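Ferritin heavy chain (PDB 1Z6O) oxidises ferrous iron as the heavy chain of a secreted insect ferritin, a shell of 12 heavy and 12 light chains that stores ferric iron. Local coordinates at residues 14-25 / 74-83; 37-46 / 97-108. All blocks are in the same frame, centred on the assembly; numbering follows the deposited sequence.

Contact 1. Residues 14-25 / 74-83; sequences WITMHRSCRNSM and LIEYLLMRGE
Met-17 and Met-25 pack against the last turns of helix 54-80 at one end of the ferritin four-helix bundle. The segments 19-25 and 74-80 run nearly antiparallel, at 151°. In the apolar layer, Met-17 SD lies 3.7 Å from Leu-78 CD2. Met-25 is bent at chi2 and chi3, which brings its CE to 3.8 Å from Leu-74 CD2. The same methyl also approaches Tyr-77 CD2. Trp-14 CH2 sits 3.5 Å from Gly-82 CA. Gly-82 leaves the helix with positive phi in a Schellman motif. A CB there would run into Ile-15 CG1.

The polar contacts centre on Arg-81 and Glu-83. Arg-81 NH2 donates to Thr-16 OG1 at 3.0 Å, and the hydroxyl oxygen lies slightly out of the guanidinium plane. Arg-81 NH1 donates to Tyr-77 OH, which also hydrogen-bonds His-140, and forms a salt bridge to Asp-138. Met-17 CG covers one face of the guanidinium, over its centre. These bonds and this cover probably fix the group's rotation. Tyr-154 of a second heavy chain adds a cation-pi contact to Arg-81. Arg-22 forms a salt bridge to Glu-83, with NH1 3.5 Å from OE2. Their guanidinium and carboxylate planes are 24° apart.

Three waters bridge the two segments, bonding backbone and side-chain atoms alike. One accepts from both Thr-16 N and Arg-81 NE. A second accepts from Met-17 N and also bonds to Glu-83 OE2. A third donates to Met-17 O at 2.7 Å and to Glu-83 OE2 at 2.6 Å.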
loop_
_atom_site.group_PDB
_atom_site.type_symbol
_atom_site.label_atom_id
_atom_site.label_comp_id
_atom_site.label_asym_id
_atom_site.label_seq_id
_atom_site.Cartn_x
_atom_site.Cartn_y
_atom_site.Cartn_z
ATOM N N TRP M 14 -42.935 2.098 39.734
ATOM C CA TRP M 14 -42.641 2.014 38.299
ATOM C C TRP M 14 -43.153 0.729 37.632
ATOM O O TRP M 14 -43.215 0.655 36.398
ATOM C CB TRP M 14 -41.120 2.114 38.064
ATOM C CG TRP M 14 -40.337 0.980 38.706
ATOM C CD1 TRP M 14 -40.028 0.838 40.037
ATOM C CD2 TRP M 14 -39.791 -0.168 38.043
ATOM N NE1 TRP M 14 -39.322 -0.331 40.237
ATOM C CE2 TRP M 14 -39.163 -0.965 39.031
ATOM C CE3 TRP M 14 -39.772 -0.603 36.704
ATOM C CZ2 TRP M 14 -38.520 -2.178 38.727
ATOM C CZ3 TRP M 14 -39.133 -1.811 36.399
ATOM C CH2 TRP M 14 -38.514 -2.584 37.411
ATOM N N ILE M 15 -43.506 -0.274 38.436
ATOM C CA ILE M 15 -43.982 -1.577 37.927
ATOM C C ILE M 15 -45.476 -1.426 37.723
ATOM O O ILE M 15 -46.237 -1.467 38.676
ATOM C CB ILE M 15 -43.668 -2.690 38.961
ATOM C CG1 ILE M 15 -42.160 -2.675 39.261
ATOM C CG2 ILE M 15 -44.115 -4.058 38.432
ATOM C CD1 ILE M 15 -41.708 -3.712 40.297
ATOM N N THR M 16 -45.904 -1.291 36.474
ATOM C CA THR M 16 -47.306 -0.979 36.206
ATOM C C THR M 16 -48.180 -1.895 35.361
ATOM O O THR M 16 -49.348 -1.592 35.165
ATOM C CB THR M 16 -47.374 0.401 35.547
ATOM O OG1 THR M 16 -46.589 0.364 34.345
ATOM C CG2 THR M 16 -46.790 1.484 36.466
ATOM N N MET M 17 -47.650 -2.990 34.832
ATOM C CA MET M 17 -48.502 -3.837 34.003
ATOM C C MET M 17 -49.683 -4.381 34.800
ATOM O O MET M 17 -49.554 -4.687 35.986
ATOM C CB MET M 17 -47.709 -5.014 33.427
ATOM C CG MET M 17 -46.753 -4.609 32.300
ATOM S SD MET M 17 -46.026 -6.069 31.506
ATOM C CE MET M 17 -47.492 -6.817 30.771
ATOM N N HIS M 18 -50.835 -4.494 34.150
ATOM C CA HIS M 18 -52.007 -5.043 34.828
ATOM C C HIS M 18 -52.177 -6.511 34.490
ATOM O O HIS M 18 -51.631 -7.012 33.498
ATOM C CB HIS M 18 -53.260 -4.226 34.499
ATOM C CG HIS M 18 -53.385 -2.993 35.339
ATOM N ND1 HIS M 18 -52.345 -2.100 35.506
ATOM C CD2 HIS M 18 -54.406 -2.528 36.100
ATOM C CE1 HIS M 18 -52.719 -1.141 36.336
ATOM N NE2 HIS M 18 -53.964 -1.376 36.710
ATOM N N ARG M 19 -52.942 -7.202 35.327
ATOM C CA ARG M 19 -53.135 -8.639 35.209
ATOM C C ARG M 19 -53.637 -9.231 33.905
ATOM O O ARG M 19 -53.087 -10.219 33.421
ATOM C CB ARG M 19 -54.031 -9.123 36.365
ATOM C CG ARG M 19 -54.437 -10.592 36.275
ATOM C CD ARG M 19 -54.937 -11.116 37.626
ATOM N NE ARG M 19 -53.818 -11.521 38.479
ATOM C CZ ARG M 19 -53.160 -12.677 38.366
ATOM N NH1 ARG M 19 -53.510 -13.566 37.439
ATOM N NH2 ARG M 19 -52.136 -12.939 39.169
ATOM N N SER M 20 -54.686 -8.663 33.333
ATOM C CA SER M 20 -55.211 -9.234 32.103
ATOM C C SER M 20 -54.155 -9.191 30.984
ATOM O O SER M 20 -53.945 -10.164 30.256
ATOM C CB SER M 20 -56.474 -8.479 31.686
ATOM O OG SER M 20 -56.921 -8.936 30.424
ATOM N N CYS M 21 -53.493 -8.055 30.857
ATOM C CA CYS M 21 -52.453 -7.885 29.844
ATOM C C CYS M 21 -51.283 -8.844 30.128
ATOM O O CYS M 21 -50.800 -9.542 29.235
ATOM C CB CYS M 21 -51.991 -6.428 29.863
ATOM S SG CYS M 21 -50.632 -6.042 28.716
ATOM N N ARG M 22 -50.840 -8.897 31.379
ATOM C CA ARG M 22 -49.737 -9.778 31.726
ATOM C C ARG M 22 -50.083 -11.242 31.455
ATOM O O ARG M 22 -49.262 -11.990 30.927
ATOM C CB ARG M 22 -49.343 -9.585 33.194
ATOM C CG ARG M 22 -48.058 -10.310 33.570
ATOM C CD ARG M 22 -47.591 -9.926 34.975
ATOM N NE ARG M 22 -48.621 -10.222 35.965
ATOM C CZ ARG M 22 -49.300 -9.303 36.644
ATOM N NH1 ARG M 22 -49.060 -8.009 36.459
ATOM N NH2 ARG M 22 -50.248 -9.680 37.492
ATOM N N ASN M 23 -51.300 -11.661 31.800
ATOM C CA ASN M 23 -51.679 -13.045 31.548
ATOM C C ASN M 23 -51.742 -13.351 30.054
ATOM O O ASN M 23 -51.396 -14.455 29.637
ATOM C CB ASN M 23 -53.020 -13.381 32.227
ATOM C CG ASN M 23 -52.876 -13.528 33.742
ATOM O OD1 ASN M 23 -51.769 -13.710 34.252
ATOM N ND2 ASN M 23 -53.990 -13.457 34.460
ATOM N N SER M 24 -52.195 -12.397 29.242
ATOM C CA SER M 24 -52.238 -12.630 27.796
ATOM C C SER M 24 -50.815 -12.763 27.249
ATOM O O SER M 24 -50.574 -13.546 26.334
ATOM C CB SER M 24 -52.949 -11.482 27.058
ATOM O OG SER M 24 -54.328 -11.496 27.346
ATOM N N MET M 25 -49.881 -11.990 27.799
ATOM C CA MET M 25 -48.484 -12.077 27.365
ATOM C C MET M 25 -47.906 -13.446 27.739
ATOM O O MET M 25 -47.179 -14.051 26.951
ATOM C CB MET M 25 -47.642 -10.978 28.028
ATOM C CG MET M 25 -47.848 -9.601 27.418
ATOM S SD MET M 25 -46.957 -9.462 25.825
ATOM C CE MET M 25 -45.259 -9.174 26.444
ATOM N N LEU M 74 -40.554 -11.612 24.177
ATOM C CA LEU M 74 -41.711 -11.330 25.035
ATOM C C LEU M 74 -41.307 -11.449 26.501
ATOM O O LEU M 74 -41.736 -10.655 27.340
ATOM C CB LEU M 74 -42.855 -12.302 24.721
ATOM C CG LEU M 74 -43.435 -12.140 23.304
ATOM C CD1 LEU M 74 -44.430 -13.272 23.037
ATOM C CD2 LEU M 74 -44.130 -10.769 23.166
ATOM N N ILE M 75 -40.493 -12.454 26.813
ATOM C CA ILE M 75 -40.011 -12.628 28.183
ATOM C C ILE M 75 -39.166 -11.407 28.582
ATOM O O ILE M 75 -39.314 -10.876 29.690
ATOM C CB ILE M 75 -39.154 -13.918 28.312
ATOM C CG1 ILE M 75 -40.067 -15.148 28.189
ATOM C CG2 ILE M 75 -38.389 -13.924 29.654
ATOM C CD1 ILE M 75 -39.304 -16.470 27.995
ATOM N N GLU M 76 -38.280 -10.957 27.693
ATOM C CA GLU M 76 -37.451 -9.784 28.000
ATOM C C GLU M 76 -38.313 -8.546 28.237
ATOM O O GLU M 76 -37.967 -7.694 29.053
ATOM C CB GLU M 76 -36.463 -9.484 26.859
ATOM C CG GLU M 76 -35.371 -10.540 26.690
ATOM C CD GLU M 76 -34.298 -10.465 27.767
ATOM O OE1 GLU M 76 -33.589 -11.474 27.966
ATOM O OE2 GLU M 76 -34.147 -9.396 28.406
ATOM N N TYR M 77 -39.419 -8.424 27.508
ATOM C CA TYR M 77 -40.286 -7.260 27.698
ATOM C C TYR M 77 -40.864 -7.296 29.126
ATOM O O TYR M 77 -40.852 -6.294 29.840
ATOM C CB TYR M 77 -41.437 -7.258 26.672
ATOM C CG TYR M 77 -42.238 -5.978 26.747
ATOM C CD1 TYR M 77 -41.910 -4.886 25.940
ATOM C CD2 TYR M 77 -43.228 -5.808 27.721
ATOM C CE1 TYR M 77 -42.540 -3.645 26.110
ATOM C CE2 TYR M 77 -43.864 -4.573 27.904
ATOM C CZ TYR M 77 -43.507 -3.497 27.098
ATOM O OH TYR M 77 -44.064 -2.256 27.316
ATOM N N LEU M 78 -41.378 -8.449 29.542
ATOM C CA LEU M 78 -41.931 -8.558 30.896
ATOM C C LEU M 78 -40.864 -8.224 31.951
ATOM O O LEU M 78 -41.143 -7.532 32.931
ATOM C CB LEU M 78 -42.476 -9.978 31.144
ATOM C CG LEU M 78 -43.692 -10.395 30.293
ATOM C CD1 LEU M 78 -44.132 -11.806 30.686
ATOM C CD2 LEU M 78 -44.847 -9.408 30.503
ATOM N N LEU M 79 -39.644 -8.716 31.754
ATOM C CA LEU M 79 -38.565 -8.454 32.713
ATOM C C LEU M 79 -38.259 -6.959 32.790
ATOM O O LEU M 79 -38.018 -6.419 33.874
ATOM C CB LEU M 79 -37.290 -9.219 32.312
ATOM C CG LEU M 79 -37.349 -10.753 32.449
ATOM C CD1 LEU M 79 -36.181 -11.385 31.671
ATOM C CD2 LEU M 79 -37.287 -11.144 33.943
ATOM N N MET M 80 -38.255 -6.292 31.637
ATOM C CA MET M 80 -37.978 -4.855 31.602
ATOM C C MET M 80 -39.032 -4.072 32.394
ATOM O O MET M 80 -38.717 -3.055 33.017
ATOM C CB MET M 80 -37.957 -4.343 30.149
ATOM C CG MET M 80 -37.922 -2.807 30.051
ATOM S SD MET M 80 -38.020 -2.173 28.354
ATOM C CE MET M 80 -39.812 -2.505 28.014
ATOM N N ARG M 81 -40.279 -4.543 32.361
ATOM C CA ARG M 81 -41.375 -3.876 33.074
ATOM C C ARG M 81 -41.419 -4.209 34.571
ATOM O O ARG M 81 -42.288 -3.717 35.298
ATOM C CB ARG M 81 -42.727 -4.210 32.406
ATOM C CG ARG M 81 -42.885 -3.584 30.996
ATOM C CD ARG M 81 -42.981 -2.044 31.065
ATOM N NE ARG M 81 -44.228 -1.609 31.708
ATOM C CZ ARG M 81 -45.411 -1.512 31.096
ATOM N NH1 ARG M 81 -45.538 -1.805 29.801
ATOM N NH2 ARG M 81 -46.487 -1.137 31.788
ATOM N N GLY M 82 -40.491 -5.042 35.036
ATOM C CA GLY M 82 -40.449 -5.359 36.457
ATOM C C GLY M 82 -41.167 -6.635 36.850
ATOM O O GLY M 82 -41.342 -6.910 38.039
ATOM N N GLU M 83 -41.575 -7.426 35.862
ATOM C CA GLU M 83 -42.281 -8.674 36.136
ATOM C C GLU M 83 -41.329 -9.862 36.230
ATOM O O GLU M 83 -40.111 -9.716 36.114
ATOM C CB GLU M 83 -43.312 -8.945 35.034
ATOM C CG GLU M 83 -44.371 -7.844 34.885
ATOM C CD GLU M 83 -45.277 -7.730 36.122
ATOM O OE1 GLU M 83 -45.398 -8.723 36.870
ATOM O OE2 GLU M 83 -45.879 -6.656 36.337
HETATM O O HOH W 1 -43.578 -1.335 34.467
HETATM O O HOH W 2 -45.135 -4.370 35.178
HETATM O O HOH W 3 -47.571 -5.304 37.771
#

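Contact 2. Residues 37-46 / 97-108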
loop_
_atom_site.group_PDB
_atom_site.type_symbol
_atom_site.label_atom_id
_atom_site.label_comp_id
_atom_site.label_asym_id
_atom_site.label_seq_id
_atom_site.Cartn_x
_atom_site.Cartn_y
_atom_site.Cartn_z
ATOM N N LEU M 37 -41.651 -25.655 18.537
ATOM C CA LEU M 37 -41.618 -27.120 18.566
ATOM C C LEU M 37 -42.273 -27.728 17.330
ATOM O O LEU M 37 -41.813 -28.751 16.820
ATOM C CB LEU M 37 -42.316 -27.651 19.825
ATOM C CG LEU M 37 -41.786 -27.062 21.143
ATOM C CD1 LEU M 37 -42.541 -27.649 22.327
ATOM C CD2 LEU M 37 -40.315 -27.357 21.272
ATOM N N GLN M 38 -43.344 -27.110 16.847
ATOM C CA GLN M 38 -44.012 -27.643 15.661
ATOM C C GLN M 38 -43.104 -27.464 14.430
ATOM O O GLN M 38 -43.068 -28.328 13.553
ATOM C CB GLN M 38 -45.376 -26.959 15.448
ATOM C CG GLN M 38 -46.140 -27.497 14.231
ATOM C CD GLN M 38 -46.459 -28.983 14.355
ATOM O OE1 GLN M 38 -47.467 -29.363 14.941
ATOM N NE2 GLN M 38 -45.580 -29.830 13.821
ATOM N N TYR M 39 -42.373 -26.347 14.359
ATOM C CA TYR M 39 -41.445 -26.134 13.242
ATOM C C TYR M 39 -40.279 -27.122 13.325
ATOM O O TYR M 39 -39.773 -27.565 12.292
ATOM C CB TYR M 39 -40.912 -24.693 13.232
ATOM C CG TYR M 39 -41.866 -23.710 12.588
ATOM C CD1 TYR M 39 -42.207 -22.512 13.221
ATOM C CD2 TYR M 39 -42.379 -23.953 11.310
ATOM C CE1 TYR M 39 -43.038 -21.564 12.588
ATOM C CE2 TYR M 39 -43.201 -23.020 10.670
ATOM C CZ TYR M 39 -43.524 -21.833 11.309
ATOM O OH TYR M 39 -44.308 -20.914 10.644
ATOM N N LEU M 40 -39.833 -27.463 14.537
ATOM C CA LEU M 40 -38.746 -28.448 14.658
ATOM C C LEU M 40 -39.193 -29.768 14.040
ATOM O O LEU M 40 -38.406 -30.460 13.400
ATOM C CB LEU M 40 -38.379 -28.737 16.125
ATOM C CG LEU M 40 -37.431 -27.822 16.893
ATOM C CD1 LEU M 40 -37.192 -28.423 18.298
ATOM C CD2 LEU M 40 -36.100 -27.694 16.130
ATOM N N ALA M 41 -40.453 -30.137 14.265
ATOM C CA ALA M 41 -40.965 -31.391 13.714
ATOM C C ALA M 41 -41.023 -31.331 12.184
ATOM O O ALA M 41 -40.821 -32.349 11.516
ATOM C CB ALA M 41 -42.357 -31.705 14.302
ATOM N N MET M 42 -41.307 -30.156 11.620
ATOM C CA MET M 42 -41.322 -30.027 10.162
ATOM C C MET M 42 -39.897 -30.170 9.640
ATOM O O MET M 42 -39.659 -30.834 8.632
ATOM C CB MET M 42 -41.878 -28.668 9.725
ATOM C CG MET M 42 -43.364 -28.494 9.979
ATOM S SD MET M 42 -43.946 -26.937 9.203
ATOM C CE MET M 42 -45.703 -26.987 9.638
ATOM N N GLY M 43 -38.946 -29.535 10.320
ATOM C CA GLY M 43 -37.555 -29.654 9.898
ATOM C C GLY M 43 -37.118 -31.116 9.925
ATOM O O GLY M 43 -36.446 -31.605 9.010
ATOM N N ALA M 44 -37.501 -31.824 10.983
ATOM C CA ALA M 44 -37.152 -33.242 11.121
ATOM C C ALA M 44 -37.754 -34.070 9.978
ATOM O O ALA M 44 -37.098 -34.952 9.424
ATOM C CB ALA M 44 -37.668 -33.776 12.471
ATOM N N HIS M 45 -39.008 -33.797 9.634
ATOM C CA HIS M 45 -39.667 -34.544 8.561
ATOM C C HIS M 45 -38.957 -34.385 7.217
ATOM O O HIS M 45 -38.691 -35.370 6.527
ATOM C CB HIS M 45 -41.129 -34.089 8.407
ATOM C CG HIS M 45 -41.820 -34.690 7.220
ATOM N ND1 HIS M 45 -42.374 -35.954 7.241
ATOM C CD2 HIS M 45 -42.003 -34.219 5.962
ATOM C CE1 HIS M 45 -42.870 -36.236 6.047
ATOM N NE2 HIS M 45 -42.658 -35.200 5.252
ATOM N N PHE M 46 -38.647 -33.152 6.833
ATOM C CA PHE M 46 -37.997 -32.954 5.544
ATOM C C PHE M 46 -36.532 -33.359 5.512
ATOM O O PHE M 46 -35.927 -33.414 4.440
ATOM C CB PHE M 46 -38.210 -31.510 5.056
ATOM C CG PHE M 46 -39.649 -31.230 4.682
ATOM C CD1 PHE M 46 -40.502 -30.587 5.572
ATOM C CD2 PHE M 46 -40.170 -31.719 3.478
ATOM C CE1 PHE M 46 -41.869 -30.436 5.279
ATOM C CE2 PHE M 46 -41.536 -31.579 3.168
ATOM C CZ PHE M 46 -42.385 -30.937 4.069
ATOM N N PRO M 97 -45.115 -32.020 19.622
ATOM C CA PRO M 97 -46.065 -31.304 18.769
ATOM C C PRO M 97 -47.158 -32.245 18.268
ATOM O O PRO M 97 -46.975 -33.460 18.216
ATOM C CB PRO M 97 -45.186 -30.767 17.634
ATOM C CG PRO M 97 -44.096 -31.773 17.552
ATOM C CD PRO M 97 -43.780 -32.080 19.002
ATOM N N THR M 98 -48.277 -31.650 17.889
ATOM C CA THR M 98 -49.458 -32.353 17.405
ATOM C C THR M 98 -49.271 -33.085 16.087
ATOM O O THR M 98 -49.806 -34.169 15.895
ATOM C CB THR M 98 -50.622 -31.352 17.229
ATOM O OG1 THR M 98 -50.929 -30.763 18.495
ATOM C CG2 THR M 98 -51.856 -32.047 16.680
ATOM N N ARG M 99 -48.518 -32.490 15.170
ATOM C CA ARG M 99 -48.320 -33.110 13.868
ATOM C C ARG M 99 -46.853 -33.431 13.631
ATOM O O ARG M 99 -45.972 -32.673 14.039
ATOM C CB ARG M 99 -48.861 -32.174 12.784
ATOM C CG ARG M 99 -49.005 -32.839 11.424
ATOM C CD ARG M 99 -49.983 -32.091 10.526
ATOM N NE ARG M 99 -49.971 -32.632 9.170
ATOM C CZ ARG M 99 -50.498 -32.013 8.121
ATOM N NH1 ARG M 99 -51.086 -30.826 8.276
ATOM N NH2 ARG M 99 -50.423 -32.568 6.918
ATOM N N SER M 100 -46.581 -34.554 12.973
ATOM C CA SER M 100 -45.193 -34.938 12.730
ATOM C C SER M 100 -44.910 -35.351 11.294
ATOM O O SER M 100 -43.768 -35.653 10.945
ATOM C CB SER M 100 -44.795 -36.076 13.678
ATOM O OG SER M 100 -45.563 -37.234 13.404
ATOM N N SER M 101 -45.937 -35.345 10.452
ATOM C CA SER M 101 -45.748 -35.728 9.056
ATOM C C SER M 101 -46.618 -34.874 8.136
ATOM O O SER M 101 -47.693 -34.438 8.537
ATOM C CB SER M 101 -46.107 -37.211 8.877
ATOM O OG SER M 101 -45.878 -37.613 7.542
ATOM N N TRP M 102 -46.138 -34.641 6.914
ATOM C CA TRP M 102 -46.843 -33.846 5.903
ATOM C C TRP M 102 -46.696 -34.583 4.570
ATOM O O TRP M 102 -45.667 -35.203 4.313
ATOM C CB TRP M 102 -46.223 -32.433 5.794
ATOM C CG TRP M 102 -46.432 -31.616 7.052
ATOM C CD1 TRP M 102 -47.462 -30.746 7.310
ATOM C CD2 TRP M 102 -45.693 -31.736 8.275
ATOM N NE1 TRP M 102 -47.410 -30.329 8.626
ATOM C CE2 TRP M 102 -46.336 -30.925 9.238
ATOM C CE3 TRP M 102 -44.549 -32.462 8.653
ATOM C CZ2 TRP M 102 -45.879 -30.822 10.557
ATOM C CZ3 TRP M 102 -44.092 -32.359 9.970
ATOM C CH2 TRP M 102 -44.759 -31.545 10.905
ATOM N N LYS M 103 -47.712 -34.514 3.719
ATOM C CA LYS M 103 -47.645 -35.208 2.432
ATOM C C LYS M 103 -46.553 -34.658 1.519
ATOM O O LYS M 103 -45.900 -35.408 0.799
ATOM C CB LYS M 103 -48.995 -35.137 1.718
ATOM C CG LYS M 103 -50.098 -35.877 2.457
ATOM C CD LYS M 103 -51.430 -35.781 1.720
ATOM C CE LYS M 103 -52.559 -36.407 2.530
ATOM N NZ LYS M 103 -53.872 -36.309 1.826
ATOM N N GLY M 104 -46.348 -33.351 1.554
ATOM C CA GLY M 104 -45.321 -32.750 0.720
ATOM C C GLY M 104 -45.074 -31.319 1.153
ATOM O O GLY M 104 -45.620 -30.876 2.170
ATOM N N GLY M 105 -44.257 -30.602 0.389
ATOM C CA GLY M 105 -43.945 -29.221 0.714
ATOM C C GLY M 105 -45.169 -28.320 0.763
ATOM O O GLY M 105 -45.261 -27.457 1.632
ATOM N N VAL M 106 -46.114 -28.497 -0.159
ATOM C CA VAL M 106 -47.309 -27.652 -0.133
ATOM C C VAL M 106 -48.083 -27.806 1.184
ATOM O O VAL M 106 -48.464 -26.811 1.795
ATOM C CB VAL M 106 -48.271 -27.961 -1.313
ATOM C CG1 VAL M 106 -49.605 -27.209 -1.118
ATOM C CG2 VAL M 106 -47.636 -27.518 -2.627
ATOM N N GLU M 107 -48.320 -29.039 1.628
ATOM C CA GLU M 107 -49.052 -29.231 2.882
ATOM C C GLU M 107 -48.331 -28.572 4.048
ATOM O O GLU M 107 -48.968 -27.992 4.931
ATOM C CB GLU M 107 -49.235 -30.720 3.225
ATOM C CG GLU M 107 -50.342 -31.433 2.470
ATOM C CD GLU M 107 -50.909 -32.646 3.246
ATOM O OE1 GLU M 107 -50.258 -33.156 4.210
ATOM O OE2 GLU M 107 -52.021 -33.095 2.880
ATOM N N ALA M 108 -47.004 -28.670 4.072
ATOM C CA ALA M 108 -46.248 -28.056 5.168
ATOM C C ALA M 108 -46.321 -26.534 5.098
ATOM O O ALA M 108 -46.470 -25.871 6.126
ATOM C CB ALA M 108 -44.782 -28.526 5.140
HETATM O O HOH W 4 -48.312 -28.779 17.907
HETATM O O HOH W 5 -41.550 -34.788 12.241
HETATM O O HOH W 6 -42.250 -37.774 9.325
HETATM O O HOH W 7 -43.189 -35.040 2.452
#
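Trp-102 packs on Met-42 and His-45 of helix 19-47. It sits in the long loop between helices 54-80 and 105-132, the lengthwise crossover of the ferritin four-helix bundle. Its CB lies near Phe-46 CZ. CG is anti to the carbonyl carbon (chi1 -66°), and the indole reaches back along the helix from there. CE3 comes to 3.8 Å from His-45 CB, and this edge is turned toward the imidazole face in an offset edge-to-face pair, planes at 74°. CZ3 is 3.6 Å from Ala-41 O. Met-42 CG stands over the six-membered ring in a CH-pi contact, 3.5 Å from CH2. CZ2, at the far edge, meets Gln-38 NE2 at 3.4 Å. The amide plane stands almost upright to the ring, at 88°. NE1 pairs with His-111 ND1 on helix 105-132. Arg-99 CG lies on the face opposite Met-42 CG, and CD1 lies over the centre of one face of the Arg-99 guanidinium. A serine here would probably open a gap between Met-42 and Arg-99, and leave His-111 ND1 without its indole partner.

Gln-38 holds the loop backbone. NE2 donates almost straight to Arg-99 O at 2.9 Å, and OE1 takes a weak bond from Arg-99 N. Arg-99 NE donates to Ser-101 O within the loop, and its NH2 forms a salt bridge to Glu-107 at the start of helix 105-132; Glu-107 also accepts from Lys-103 N. Pro-97 CG packs on Ala-41 CB. At the other end, Phe-46 CE1 touches Ala-108 CB at 3.5 Å. Waters join the backbones too: one donates to Ala-41 O at 2.6 Å and also to Ser-100 O.

Overall arrangement
From the N terminus the chain enters helix 19-47, which serves both contacts: its start and the residues before it in contact 1, its later turns in contact 2. Helix 54-80 then returns, and its end closes the first loop at 74-83. The long connection to helix 105-132 closes the second at 97-108. The segments alternate along the chain, so the two loops cross. Contact 1 ties helix 19-47 to helix 54-80, and contact 2 ties it to the connection and the first turn of helix 105-132. Their centres are about 33 Å apart, on opposite sides of the chain's centre. The side chain of Leu-74 is about 7 Å from a bound iron(III) ion. The side chain of Gln-38 is about 11 Å from a bound iron(III) ion.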